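Local coordinates for nucleoside-diphosphate-sugar epimerase (Pseudomonas aeruginosa, PDB 2X4G), which probably binds NAD(P) in a Rossmann-type domain and may act as an epimerase or related oxidoreductase on nucleotide-linked sugars, at residues G20-L25 / S48-L53; Y239-H244 / R309-E314; G70-L75 / C113-V118. One frame throughout, in Å; residues are numbered along the deposited sequence.

Overall arrangement
From the N terminus, contact 1 closes first: the glycine-rich turn after strand 15-19 meets the loop after strand 39-44, with most of helix 24-35 and that strand lying between. Contact 3 follows, joining the ends of helices 68-74 and 98-116 over strand 80-83. Contact 2 comes last and closes a longer excursion, bringing helix 309-315 back over strand 238-247. The three stand in series, neither nested nor crossed. Contacts 1 and 3 both belong to the probable nucleotide-binding part of the fold, their centres about 20 Å apart, whereas contact 2 lies on the other side of the chain's centre from contact 1, about 26 Å away between centres, and ties a late helix to the sheet.

Contact 1: G20-L25 / S48-L53; sequences GATGLL and SQIQRL
Arg52 NH2 donates to the backbone carbonyl Thr22 O at 3.2 Å, the one hydrogen bond that joins G20-L25 to S48-L53. It is nearly straight, with an N-H...O angle of 164°. The oxygen lies in the guanidinium plane, at its edge, and NH2 in turn sits in the carbonyl plane on a lone pair, so both flat groups are used in their preferred directions. The arginine chain, bent at chi2 and chi3, reaches the turn with its other terminal nitrogen as well, NH1 passing 3.8 Å from Thr22 CB. Ile190 touches the same arginine from a neighbouring loop.

The turn that Arg52 grips is the start of a GxxGxxG dinucleotide-binding loop, the signature of Rossmann folds of this family. Gly20 to Gly23 form a type I beta turn closed by Gly23 N and Gly20 O, and Gly23 then takes the N-cap position of helix 24-35. In relatives this loop runs beside the cofactor pyrophosphate, and the same role is likely here.

The rest of the contact is apolar. Thr22 CG2, placed beside the backbone N and anti to the carbonyl carbon, meets Ile50 CD1 at 3.4 Å, the two side chains crossing at about a right angle. Ala21 CB sits 4.0 Å from Ile50 CD1 and 3.7 Å from Leu53 CD2, touching one methyl of each. Leu42 of strand 39-44 lies against Ala21, Ile50 and Leu53 alike, and His44 of that strand also touches Ile50.

Contact 2: Y239-H244 / R309-E314; sequences YLLTGH and RKAREE
Tyr239 OH donates to Glu314 OE2 at 2.7 Å, while Lys310 reaches over the face of the same ring, so one tyrosine meets two charged side chains of the helix. Glu314, extended beyond CG, crosses the tyrosine at about a right angle; its carboxylate carbon CD lies at the ring edge, and the carboxylate plane is turned 76° from the ring. The hydroxyl approaches OE2 from above that plane. The Lys310 side chain also crosses that of Tyr239 at about a right angle. Its CG, anti to the backbone N (chi1 -172°), touches Tyr239 CE2 at 3.7 Å, and the extended chain beyond carries NZ to 5.0 Å from the ring centroid, a cation-pi contact close to the ring normal.

Farther along the strand, Ala311 CB packs 3.4 Å from Leu240 O and 4.1 Å from Leu241 CD2. A water accepts from Ala311 N at 2.9 Å and also bonds to Leu240 O, bridging the first turn of the helix to the strand.

These groups are set by a second shell. Strand 238-247 is hydrogen-bonded to strand 176-185 of the Rossmann-type sheet through Tyr239 and Leu241, and helix segment 309-314 lies at 101° to strand segment 239-241. Lys310 NZ has its strongest partner in Glu237, with Arg238 O as another, and Glu314 OE1 forms a salt bridge to Arg234, whose backbone N also bonds Tyr239 OH. The hydroxyl therefore both gives and accepts, and the salt bridge to Arg234, with the phenol's bond to OE2, would be expected to favour the ionised form of Glu314.

Contact 3: G70-L75 / C113-V118; sequences GLERAL and CLQARV
Glu72 lays its carboxylate against the aliphatic base of Gln115, with Glu72 CD 3.4 Å from Gln115 CB, yet no hydrogen bond joins these two polar side chains. They approach each other at a slant, and the carboxylate and amide planes stand 76° apart. Gln115 meets the acid with CB and CG; its chain bends at chi2 beyond them.

Deeper in, Leu75 is the main apolar piece. It is the first residue to leave helical geometry after helix 68-74, and its CB meets Ala116 CB at 3.6 Å and Val118 CG2 at 4.0 Å. Its CG is anti to the carbonyl carbon (chi1 -63°), and its CD1 lies against Cys113, 3.8 Å from the Cys113 N and 4.1 Å from SG. Ala116 CB also lies 3.5 Å from Leu75 O.

Helix 98-116 ends here in a Schellman motif: Arg117 takes positive phi as the C' residue, and Val118 N bonds back to Cys113 O at 3.2 Å. That reversal turns Val118 toward Leu75. Both residues rest on Val81 of strand 80-83, and Leu75 also touches Ile43 of strand 39-44, which places the contact where two helices of the Rossmann-type domain come down on its sheet. Ala112, just before Cys113 in helix 98-116, touches Leu75 as well.

Across these two segments, then, cohesion depends on apolar and van der Waals contact, and the Glu72 carboxylate, resting on the methylenes of Gln115, gets no hydrogen bond from that amide.

Contact 1: G20-L25 / S48-L53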
ATOM      1  N   GLY A  20     -23.539  10.589 -12.594  1.00 40.59           N
ATOM      2  CA  GLY A  20     -22.084  10.609 -12.702  1.00 39.91           C
ATOM      3  C   GLY A  20     -21.627  11.321 -13.954  1.00 39.35           C
ATOM      4  O   GLY A  20     -20.583  10.992 -14.505  1.00 39.30           O
ATOM      5  N   ALA A  21     -22.400  12.322 -14.365  1.00 39.29           N
ATOM      6  CA  ALA A  21     -22.146  13.097 -15.568  1.00 38.83           C
ATOM      7  C   ALA A  21     -20.880  13.941 -15.548  1.00 38.80           C
ATOM      8  O   ALA A  21     -20.410  14.362 -16.599  1.00 39.46           O
ATOM      9  CB  ALA A  21     -23.317  13.996 -15.840  1.00 39.64           C
ATOM     10  N   THR A  22     -20.322  14.203 -14.379  1.00 38.85           N
ATOM     11  CA  THR A  22     -19.106  15.021 -14.284  1.00 38.47           C
ATOM     12  C   THR A  22     -17.838  14.174 -14.457  1.00 38.20           C
ATOM     13  O   THR A  22     -16.764  14.718 -14.670  1.00 38.20           O
ATOM     14  CB  THR A  22     -19.028  15.758 -12.940  1.00 38.93           C
ATOM     15  OG1 THR A  22     -19.050  14.796 -11.890  1.00 37.69           O
ATOM     16  CG2 THR A  22     -20.195  16.705 -12.764  1.00 37.72           C
ATOM     17  N   GLY A  23     -17.958  12.853 -14.358  1.00 37.85           N
ATOM     18  CA  GLY A  23     -16.837  11.971 -14.689  1.00 37.61           C
ATOM     19  C   GLY A  23     -16.594  11.916 -16.191  1.00 37.40           C
ATOM     20  O   GLY A  23     -17.444  12.339 -16.977  1.00 37.82           O
ATOM     21  N   LEU A  24     -15.453  11.365 -16.598  1.00 37.05           N
ATOM     22  CA  LEU A  24     -15.053  11.356 -18.003  1.00 36.03           C
ATOM     23  C   LEU A  24     -16.081  10.663 -18.863  1.00 35.89           C
ATOM     24  O   LEU A  24     -16.525  11.200 -19.869  1.00 35.77           O
ATOM     25  CB  LEU A  24     -13.696  10.658 -18.183  1.00 35.87           C
ATOM     26  CG  LEU A  24     -13.169  10.484 -19.623  1.00 34.71           C
ATOM     27  CD1 LEU A  24     -13.178  11.805 -20.391  1.00 32.50           C
ATOM     28  CD2 LEU A  24     -11.781   9.850 -19.605  1.00 33.31           C
ATOM     29  N   LEU A  25     -16.453   9.457 -18.481  1.00 35.68           N
ATOM     30  CA  LEU A  25     -17.319   8.676 -19.334  1.00 35.69           C
ATOM     31  C   LEU A  25     -18.777   9.200 -19.280  1.00 36.16           C
ATOM     32  O   LEU A  25     -19.453   9.254 -20.287  1.00 36.73           O
ATOM     33  CB  LEU A  25     -17.210   7.194 -18.981  1.00 35.53           C
ATOM     34  CG  LEU A  25     -18.055   6.273 -19.860  1.00 36.26           C
ATOM     35  CD1 LEU A  25     -17.657   6.397 -21.350  1.00 34.25           C
ATOM     36  CD2 LEU A  25     -18.029   4.808 -19.341  1.00 35.33           C
ATOM     37  N   SER A  48     -21.633  18.159  -6.209  1.00 50.70           N
ATOM     38  CA  SER A  48     -20.918  17.988  -7.470  1.00 50.73           C
ATOM     39  C   SER A  48     -21.032  19.229  -8.327  1.00 51.37           C
ATOM     40  O   SER A  48     -22.022  19.960  -8.245  1.00 52.66           O
ATOM     41  CB  SER A  48     -21.481  16.825  -8.260  1.00 50.02           C
ATOM     42  OG  SER A  48     -22.668  17.262  -8.888  1.00 50.63           O
ATOM     43  N   GLN A  49     -20.045  19.438  -9.186  1.00 51.33           N
ATOM     44  CA  GLN A  49     -19.992  20.652  -9.965  1.00 52.03           C
ATOM     45  C   GLN A  49     -20.488  20.466 -11.393  1.00 50.09           C
ATOM     46  O   GLN A  49     -19.752  20.477 -12.378  1.00 49.25           O
ATOM     47  CB  GLN A  49     -18.610  21.249  -9.928  1.00 53.18           C
ATOM     48  CG  GLN A  49     -18.750  22.733  -9.914  1.00 58.39           C
ATOM     49  CD  GLN A  49     -17.506  23.420  -9.500  1.00 64.55           C
ATOM     50  OE1 GLN A  49     -16.803  22.982  -8.566  1.00 69.18           O
ATOM     51  NE2 GLN A  49     -17.209  24.529 -10.181  1.00 67.89           N
ATOM     52  N   ILE A  50     -21.796  20.332 -11.447  1.00 49.16           N
ATOM     53  CA  ILE A  50     -22.514  19.965 -12.618  1.00 47.16           C
ATOM     54  C   ILE A  50     -22.639  21.179 -13.555  1.00 47.59           C
ATOM     55  O   ILE A  50     -22.883  21.023 -14.739  1.00 47.15           O
ATOM     56  CB  ILE A  50     -23.874  19.373 -12.168  1.00 46.88           C
ATOM     57  CG1 ILE A  50     -24.405  18.371 -13.205  1.00 45.39           C
ATOM     58  CG2 ILE A  50     -24.866  20.483 -11.794  1.00 46.37           C
ATOM     59  CD1 ILE A  50     -23.533  17.136 -13.380  1.00 41.61           C
ATOM     60  N   GLN A  51     -22.433  22.386 -13.039  1.00 48.67           N
ATOM     61  CA  GLN A  51     -22.413  23.588 -13.884  1.00 49.27           C
ATOM     62  C   GLN A  51     -21.339  23.554 -14.990  1.00 48.01           C
ATOM     63  O   GLN A  51     -21.382  24.380 -15.893  1.00 47.85           O
ATOM     64  CB  GLN A  51     -22.265  24.872 -13.049  1.00 50.70           C
ATOM     65  CG  GLN A  51     -21.039  24.910 -12.113  1.00 53.70           C
ATOM     66  CD  GLN A  51     -21.380  24.600 -10.621  1.00 57.95           C
ATOM     67  OE1 GLN A  51     -21.844  23.500 -10.285  1.00 58.30           O
ATOM     68  NE2 GLN A  51     -21.128  25.578  -9.734  1.00 59.90           N
ATOM     69  N   ARG A  52     -20.392  22.613 -14.929  1.00 46.54           N
ATOM     70  CA  ARG A  52     -19.499  22.374 -16.071  1.00 45.72           C
ATOM     71  C   ARG A  52     -20.239  21.851 -17.301  1.00 44.13           C
ATOM     72  O   ARG A  52     -19.671  21.825 -18.378  1.00 43.53           O
ATOM     73  CB  ARG A  52     -18.391  21.366 -15.737  1.00 45.56           C
ATOM     74  CG  ARG A  52     -17.485  21.774 -14.602  1.00 48.26           C
ATOM     75  CD  ARG A  52     -16.017  21.300 -14.746  1.00 51.24           C
ATOM     76  NE  ARG A  52     -15.914  20.000 -15.388  1.00 53.97           N
ATOM     77  CZ  ARG A  52     -16.315  18.855 -14.844  1.00 56.72           C
ATOM     78  NH1 ARG A  52     -16.848  18.825 -13.622  1.00 58.06           N
ATOM     79  NH2 ARG A  52     -16.177  17.724 -15.529  1.00 57.14           N
ATOM     80  N   LEU A  53     -21.476  21.396 -17.128  1.00 43.19           N
ATOM     81  CA  LEU A  53     -22.272  20.841 -18.214  1.00 42.07           C
ATOM     82  C   LEU A  53     -23.438  21.754 -18.612  1.00 42.57           C
ATOM     83  O   LEU A  53     -24.280  21.389 -19.452  1.00 42.40           O
ATOM     84  CB  LEU A  53     -22.777  19.442 -17.837  1.00 41.19           C
ATOM     85  CG  LEU A  53     -21.741  18.333 -18.023  1.00 39.90           C
ATOM     86  CD1 LEU A  53     -20.623  18.498 -17.032  1.00 41.24           C
ATOM     87  CD2 LEU A  53     -22.368  16.974 -17.862  1.00 38.50           C
TER

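Contact 2: Y239-H244 / R309-E314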
ATOM      1  N   TYR A 239     -22.382  -5.582 -23.292  1.00 43.01           N
ATOM      2  CA  TYR A 239     -21.847  -5.150 -24.576  1.00 41.83           C
ATOM      3  C   TYR A 239     -20.514  -4.465 -24.373  1.00 40.47           C
ATOM      4  O   TYR A 239     -20.432  -3.393 -23.775  1.00 38.61           O
ATOM      5  CB  TYR A 239     -22.816  -4.211 -25.281  1.00 41.74           C
ATOM      6  CG  TYR A 239     -24.092  -4.882 -25.671  1.00 43.02           C
ATOM      7  CD1 TYR A 239     -25.189  -4.879 -24.823  1.00 42.79           C
ATOM      8  CD2 TYR A 239     -24.195  -5.551 -26.880  1.00 43.85           C
ATOM      9  CE1 TYR A 239     -26.370  -5.503 -25.190  1.00 44.01           C
ATOM     10  CE2 TYR A 239     -25.363  -6.185 -27.245  1.00 45.38           C
ATOM     11  CZ  TYR A 239     -26.448  -6.152 -26.399  1.00 45.73           C
ATOM     12  OH  TYR A 239     -27.604  -6.788 -26.776  1.00 48.56           O
ATOM     13  N   LEU A 240     -19.467  -5.125 -24.863  1.00 40.61           N
ATOM     14  CA  LEU A 240     -18.128  -4.567 -24.881  1.00 39.83           C
ATOM     15  C   LEU A 240     -18.012  -3.447 -25.945  1.00 39.47           C
ATOM     16  O   LEU A 240     -18.342  -3.631 -27.127  1.00 39.05           O
ATOM     17  CB  LEU A 240     -17.123  -5.672 -25.141  1.00 40.61           C
ATOM     18  CG  LEU A 240     -16.862  -6.651 -24.000  1.00 40.56           C
ATOM     19  CD1 LEU A 240     -16.125  -7.880 -24.528  1.00 38.41           C
ATOM     20  CD2 LEU A 240     -16.049  -5.939 -22.888  1.00 39.67           C
ATOM     21  N   LEU A 241     -17.570  -2.276 -25.480  1.00 38.66           N
ATOM     22  CA  LEU A 241     -17.454  -1.091 -26.299  1.00 37.61           C
ATOM     23  C   LEU A 241     -15.955  -0.859 -26.418  1.00 37.57           C
ATOM     24  O   LEU A 241     -15.335  -0.414 -25.486  1.00 36.67           O
ATOM     25  CB  LEU A 241     -18.192   0.081 -25.637  1.00 36.84           C
ATOM     26  CG  LEU A 241     -19.689  -0.166 -25.326  1.00 35.82           C
ATOM     27  CD1 LEU A 241     -20.304   0.988 -24.566  1.00 31.50           C
ATOM     28  CD2 LEU A 241     -20.497  -0.443 -26.605  1.00 34.20           C
ATOM     29  N   THR A 242     -15.392  -1.201 -27.578  1.00 38.55           N
ATOM     30  CA  THR A 242     -13.953  -1.368 -27.744  1.00 38.87           C
ATOM     31  C   THR A 242     -13.412  -0.421 -28.774  1.00 39.42           C
ATOM     32  O   THR A 242     -14.150   0.069 -29.618  1.00 39.90           O
ATOM     33  CB  THR A 242     -13.615  -2.784 -28.227  1.00 39.61           C
ATOM     34  OG1 THR A 242     -14.175  -2.993 -29.523  1.00 39.81           O
ATOM     35  CG2 THR A 242     -14.192  -3.822 -27.304  1.00 39.90           C
ATOM     36  N   GLY A 243     -12.103  -0.195 -28.711  1.00 40.64           N
ATOM     37  CA  GLY A 243     -11.410   0.773 -29.555  1.00 41.08           C
ATOM     38  C   GLY A 243     -10.264   0.089 -30.246  1.00 42.48           C
ATOM     39  O   GLY A 243     -10.442  -0.448 -31.338  1.00 43.82           O
ATOM     40  N   HIS A 244      -9.093   0.093 -29.609  1.00 43.14           N
ATOM     41  CA  HIS A 244      -7.890  -0.548 -30.167  1.00 43.98           C
ATOM     42  C   HIS A 244      -7.305  -1.522 -29.165  1.00 44.62           C
ATOM     43  O   HIS A 244      -7.137  -1.175 -27.989  1.00 44.57           O
ATOM     44  CB  HIS A 244      -6.834   0.491 -30.524  1.00 43.87           C
ATOM     45  CG  HIS A 244      -7.318   1.522 -31.493  1.00 45.27           C
ATOM     46  ND1 HIS A 244      -7.569   2.829 -31.126  1.00 45.83           N
ATOM     47  CD2 HIS A 244      -7.644   1.429 -32.804  1.00 47.19           C
ATOM     48  CE1 HIS A 244      -8.009   3.499 -32.175  1.00 47.09           C
ATOM     49  NE2 HIS A 244      -8.066   2.672 -33.205  1.00 47.63           N
ATOM     50  N   ARG A 309     -17.341  -7.434 -31.577  1.00 51.88           N
ATOM     51  CA  ARG A 309     -18.339  -7.879 -32.562  1.00 53.61           C
ATOM     52  C   ARG A 309     -19.800  -7.768 -32.113  1.00 53.05           C
ATOM     53  O   ARG A 309     -20.675  -7.414 -32.913  1.00 53.14           O
ATOM     54  CB  ARG A 309     -18.076  -9.331 -32.965  1.00 55.68           C
ATOM     55  CG  ARG A 309     -16.886  -9.543 -33.909  1.00 59.57           C
ATOM     56  CD  ARG A 309     -16.396 -11.001 -33.800  1.00 65.19           C
ATOM     57  NE  ARG A 309     -15.750 -11.504 -35.016  1.00 69.69           N
ATOM     58  CZ  ARG A 309     -15.316 -12.758 -35.162  1.00 73.56           C
ATOM     59  NH1 ARG A 309     -15.441 -13.632 -34.157  1.00 74.44           N
ATOM     60  NH2 ARG A 309     -14.743 -13.141 -36.308  1.00 74.90           N
ATOM     61  N   LYS A 310     -20.072  -8.108 -30.854  1.00 52.48           N
ATOM     62  CA  LYS A 310     -21.447  -8.119 -30.358  1.00 52.04           C
ATOM     63  C   LYS A 310     -22.015  -6.723 -30.509  1.00 51.06           C
ATOM     64  O   LYS A 310     -23.062  -6.565 -31.121  1.00 51.89           O
ATOM     65  CB  LYS A 310     -21.514  -8.572 -28.903  1.00 51.87           C
ATOM     66  CG  LYS A 310     -22.919  -8.786 -28.361  1.00 51.18           C
ATOM     67  CD  LYS A 310     -22.856  -9.371 -26.957  1.00 50.56           C
ATOM     68  CE  LYS A 310     -24.234  -9.700 -26.376  1.00 50.86           C
ATOM     69  NZ  LYS A 310     -24.176 -10.245 -24.968  1.00 48.88           N
ATOM     70  N   ALA A 311     -21.313  -5.715 -29.986  1.00 49.48           N
ATOM     71  CA  ALA A 311     -21.765  -4.311 -30.103  1.00 48.69           C
ATOM     72  C   ALA A 311     -21.994  -3.881 -31.560  1.00 49.15           C
ATOM     73  O   ALA A 311     -22.971  -3.203 -31.876  1.00 49.42           O
ATOM     74  CB  ALA A 311     -20.768  -3.367 -29.446  1.00 47.21           C
ATOM     75  N   ARG A 312     -21.079  -4.267 -32.435  1.00 49.37           N
ATOM     76  CA  ARG A 312     -21.176  -3.922 -33.827  1.00 50.07           C
ATOM     77  C   ARG A 312     -22.410  -4.490 -34.509  1.00 51.51           C
ATOM     78  O   ARG A 312     -23.126  -3.770 -35.183  1.00 51.80           O
ATOM     79  CB  ARG A 312     -19.951  -4.444 -34.559  1.00 50.75           C
ATOM     80  CG  ARG A 312     -19.920  -4.055 -36.020  1.00 50.85           C
ATOM     81  CD  ARG A 312     -18.711  -4.604 -36.700  1.00 52.03           C
ATOM     82  NE  ARG A 312     -18.212  -3.631 -37.657  1.00 53.53           N
ATOM     83  CZ  ARG A 312     -17.014  -3.067 -37.611  1.00 53.37           C
ATOM     84  NH1 ARG A 312     -16.143  -3.383 -36.658  1.00 52.28           N
ATOM     85  NH2 ARG A 312     -16.680  -2.183 -38.537  1.00 54.19           N
ATOM     86  N   GLU A 313     -22.640  -5.787 -34.349  1.00 52.77           N
ATOM     87  CA  GLU A 313     -23.749  -6.453 -35.021  1.00 54.30           C
ATOM     88  C   GLU A 313     -25.103  -6.061 -34.415  1.00 53.42           C
ATOM     89  O   GLU A 313     -26.046  -5.761 -35.132  1.00 53.60           O
ATOM     90  CB  GLU A 313     -23.527  -7.966 -34.992  1.00 55.88           C
ATOM     91  CG  GLU A 313     -22.223  -8.379 -35.735  1.00 59.07           C
ATOM     92  CD  GLU A 313     -22.028  -9.908 -35.860  1.00 63.36           C
ATOM     93  OE1 GLU A 313     -21.027 -10.427 -35.293  1.00 63.80           O
ATOM     94  OE2 GLU A 313     -22.865 -10.577 -36.527  1.00 65.57           O
ATOM     95  N   GLU A 314     -25.178  -6.012 -33.096  1.00 52.08           N
ATOM     96  CA  GLU A 314     -26.425  -5.701 -32.430  1.00 51.70           C
ATOM     97  C   GLU A 314     -26.676  -4.214 -32.331  1.00 50.25           C
ATOM     98  O   GLU A 314     -27.767  -3.761 -32.626  1.00 50.42           O
ATOM     99  CB  GLU A 314     -26.440  -6.315 -31.037  1.00 51.66           C
ATOM    100  CG  GLU A 314     -26.195  -7.821 -31.075  1.00 53.45           C
ATOM    101  CD  GLU A 314     -26.822  -8.584 -29.921  1.00 54.93           C
ATOM    102  OE1 GLU A 314     -26.467  -9.773 -29.763  1.00 55.19           O
ATOM    103  OE2 GLU A 314     -27.655  -8.017 -29.172  1.00 55.57           O
TER
HETATM  104  O   HOH W   1     -18.924  -5.967 -28.335  1.00 29.51           O

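Contact 3: G70-L75 / C113-V118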
ATOM      1  N   GLY A  70     -35.344  10.930  -3.064  1.00 68.23           N
ATOM      2  CA  GLY A  70     -34.810  11.879  -4.034  1.00 66.45           C
ATOM      3  C   GLY A  70     -34.398  11.248  -5.347  1.00 64.49           C
ATOM      4  O   GLY A  70     -34.515  11.879  -6.402  1.00 64.06           O
ATOM      5  N   LEU A  71     -33.895  10.017  -5.296  1.00 63.02           N
ATOM      6  CA  LEU A  71     -33.585   9.289  -6.517  1.00 61.22           C
ATOM      7  C   LEU A  71     -34.873   9.037  -7.291  1.00 60.78           C
ATOM      8  O   LEU A  71     -34.945   9.330  -8.482  1.00 60.33           O
ATOM      9  CB  LEU A  71     -32.885   7.963  -6.214  1.00 61.03           C
ATOM     10  CG  LEU A  71     -31.419   8.075  -5.809  1.00 60.85           C
ATOM     11  CD1 LEU A  71     -30.951   6.839  -5.053  1.00 61.38           C
ATOM     12  CD2 LEU A  71     -30.548   8.334  -7.038  1.00 59.51           C
ATOM     13  N   GLU A  72     -35.876   8.497  -6.600  1.00 60.96           N
ATOM     14  CA  GLU A  72     -37.199   8.246  -7.167  1.00 60.76           C
ATOM     15  C   GLU A  72     -37.733   9.465  -7.858  1.00 59.87           C
ATOM     16  O   GLU A  72     -38.309   9.380  -8.931  1.00 59.10           O
ATOM     17  CB  GLU A  72     -38.196   7.916  -6.070  1.00 62.55           C
ATOM     18  CG  GLU A  72     -38.382   6.461  -5.749  1.00 64.20           C
ATOM     19  CD  GLU A  72     -39.651   6.238  -4.917  1.00 67.50           C
ATOM     20  OE1 GLU A  72     -40.752   6.455  -5.474  1.00 69.75           O
ATOM     21  OE2 GLU A  72     -39.554   5.862  -3.723  1.00 67.33           O
ATOM     22  N   ARG A  73     -37.590  10.598  -7.196  1.00 59.79           N
ATOM     23  CA  ARG A  73     -38.083  11.849  -7.732  1.00 60.10           C
ATOM     24  C   ARG A  73     -37.225  12.256  -8.940  1.00 57.31           C
ATOM     25  O   ARG A  73     -37.761  12.640  -9.980  1.00 57.50           O
ATOM     26  CB  ARG A  73     -38.082  12.932  -6.642  1.00 61.67           C
ATOM     27  CG  ARG A  73     -38.664  14.298  -7.080  1.00 65.50           C
ATOM     28  CD  ARG A  73     -38.007  15.445  -6.299  1.00 69.65           C
ATOM     29  NE  ARG A  73     -38.375  15.388  -4.881  1.00 75.13           N
ATOM     30  CZ  ARG A  73     -37.736  16.006  -3.879  1.00 78.17           C
ATOM     31  NH1 ARG A  73     -36.647  16.747  -4.103  1.00 78.20           N
ATOM     32  NH2 ARG A  73     -38.197  15.876  -2.634  1.00 80.13           N
ATOM     33  N   ALA A  74     -35.909  12.143  -8.820  1.00 54.37           N
ATOM     34  CA  ALA A  74     -35.026  12.470  -9.934  1.00 51.86           C
ATOM     35  C   ALA A  74     -35.176  11.517 -11.126  1.00 49.85           C
ATOM     36  O   ALA A  74     -34.853  11.886 -12.251  1.00 49.10           O
ATOM     37  CB  ALA A  74     -33.584  12.514  -9.473  1.00 51.14           C
ATOM     38  N   LEU A  75     -35.657  10.303 -10.882  1.00 48.52           N
ATOM     39  CA  LEU A  75     -35.870   9.322 -11.946  1.00 47.10           C
ATOM     40  C   LEU A  75     -37.293   9.334 -12.548  1.00 47.82           C
ATOM     41  O   LEU A  75     -37.640   8.471 -13.364  1.00 47.96           O
ATOM     42  CB  LEU A  75     -35.555   7.924 -11.420  1.00 46.68           C
ATOM     43  CG  LEU A  75     -34.108   7.675 -10.993  1.00 44.64           C
ATOM     44  CD1 LEU A  75     -34.048   6.371 -10.246  1.00 43.89           C
ATOM     45  CD2 LEU A  75     -33.125   7.666 -12.174  1.00 40.47           C
ATOM     46  N   CYS A 113     -35.102   2.834  -9.277  1.00 48.38           N
ATOM     47  CA  CYS A 113     -35.490   2.586 -10.659  1.00 48.35           C
ATOM     48  C   CYS A 113     -36.772   1.779 -10.733  1.00 49.63           C
ATOM     49  O   CYS A 113     -37.586   1.993 -11.626  1.00 49.77           O
ATOM     50  CB  CYS A 113     -34.392   1.829 -11.422  1.00 47.80           C
ATOM     51  SG  CYS A 113     -32.940   2.792 -11.945  1.00 47.21           S
ATOM     52  N   LEU A 114     -36.923   0.824  -9.825  1.00 50.90           N
ATOM     53  CA  LEU A 114     -38.147   0.037  -9.735  1.00 52.93           C
ATOM     54  C   LEU A 114     -39.351   0.908  -9.369  1.00 54.52           C
ATOM     55  O   LEU A 114     -40.383   0.818 -10.016  1.00 55.62           O
ATOM     56  CB  LEU A 114     -37.982  -1.083  -8.707  1.00 53.94           C
ATOM     57  CG  LEU A 114     -39.050  -2.171  -8.579  1.00 55.77           C
ATOM     58  CD1 LEU A 114     -39.516  -2.734  -9.941  1.00 56.39           C
ATOM     59  CD2 LEU A 114     -38.497  -3.277  -7.711  1.00 55.74           C
ATOM     60  N   GLN A 115     -39.224   1.755  -8.354  1.00 55.39           N
ATOM     61  CA  GLN A 115     -40.317   2.656  -7.955  1.00 57.10           C
ATOM     62  C   GLN A 115     -40.647   3.752  -8.974  1.00 56.79           C
ATOM     63  O   GLN A 115     -41.809   4.116  -9.132  1.00 57.89           O
ATOM     64  CB  GLN A 115     -40.007   3.357  -6.617  1.00 57.91           C
ATOM     65  CG  GLN A 115     -39.931   2.459  -5.390  1.00 60.03           C
ATOM     66  CD  GLN A 115     -41.211   1.677  -5.145  1.00 62.88           C
ATOM     67  OE1 GLN A 115     -41.209   0.450  -5.225  1.00 63.99           O
ATOM     68  NE2 GLN A 115     -42.314   2.382  -4.860  1.00 63.56           N
ATOM     69  N   ALA A 116     -39.634   4.311  -9.629  1.00 56.01           N
ATOM     70  CA  ALA A 116     -39.852   5.370 -10.633  1.00 55.90           C
ATOM     71  C   ALA A 116     -40.392   4.798 -11.941  1.00 56.28           C
ATOM     72  O   ALA A 116     -40.883   5.545 -12.791  1.00 56.16           O
ATOM     73  CB  ALA A 116     -38.570   6.124 -10.898  1.00 54.72           C
ATOM     74  N   ARG A 117     -40.287   3.475 -12.084  1.00 56.91           N
ATOM     75  CA  ARG A 117     -40.744   2.731 -13.262  1.00 57.41           C
ATOM     76  C   ARG A 117     -39.968   3.123 -14.513  1.00 55.18           C
ATOM     77  O   ARG A 117     -40.538   3.239 -15.578  1.00 55.27           O
ATOM     78  CB  ARG A 117     -42.275   2.848 -13.451  1.00 59.00           C
ATOM     79  CG  ARG A 117     -43.012   1.548 -13.160  1.00 63.47           C
ATOM     80  CD  ARG A 117     -44.549   1.729 -12.985  1.00 69.93           C
ATOM     81  NE  ARG A 117     -45.298   0.529 -13.417  1.00 75.45           N
ATOM     82  CZ  ARG A 117     -46.609   0.304 -13.228  1.00 80.01           C
ATOM     83  NH1 ARG A 117     -47.372   1.193 -12.591  1.00 82.26           N
ATOM     84  NH2 ARG A 117     -47.168  -0.828 -13.675  1.00 80.51           N
ATOM     85  N   VAL A 118     -38.655   3.299 -14.378  1.00 53.54           N
ATOM     86  CA  VAL A 118     -37.794   3.618 -15.535  1.00 51.52           C
ATOM     87  C   VAL A 118     -37.792   2.423 -16.483  1.00 51.01           C
ATOM     88  O   VAL A 118     -37.560   1.299 -16.036  1.00 50.76           O
ATOM     89  CB  VAL A 118     -36.328   3.881 -15.148  1.00 50.15           C
ATOM     90  CG1 VAL A 118     -35.538   4.261 -16.389  1.00 49.59           C
ATOM     91  CG2 VAL A 118     -36.207   4.967 -14.085  1.00 49.63           C
TER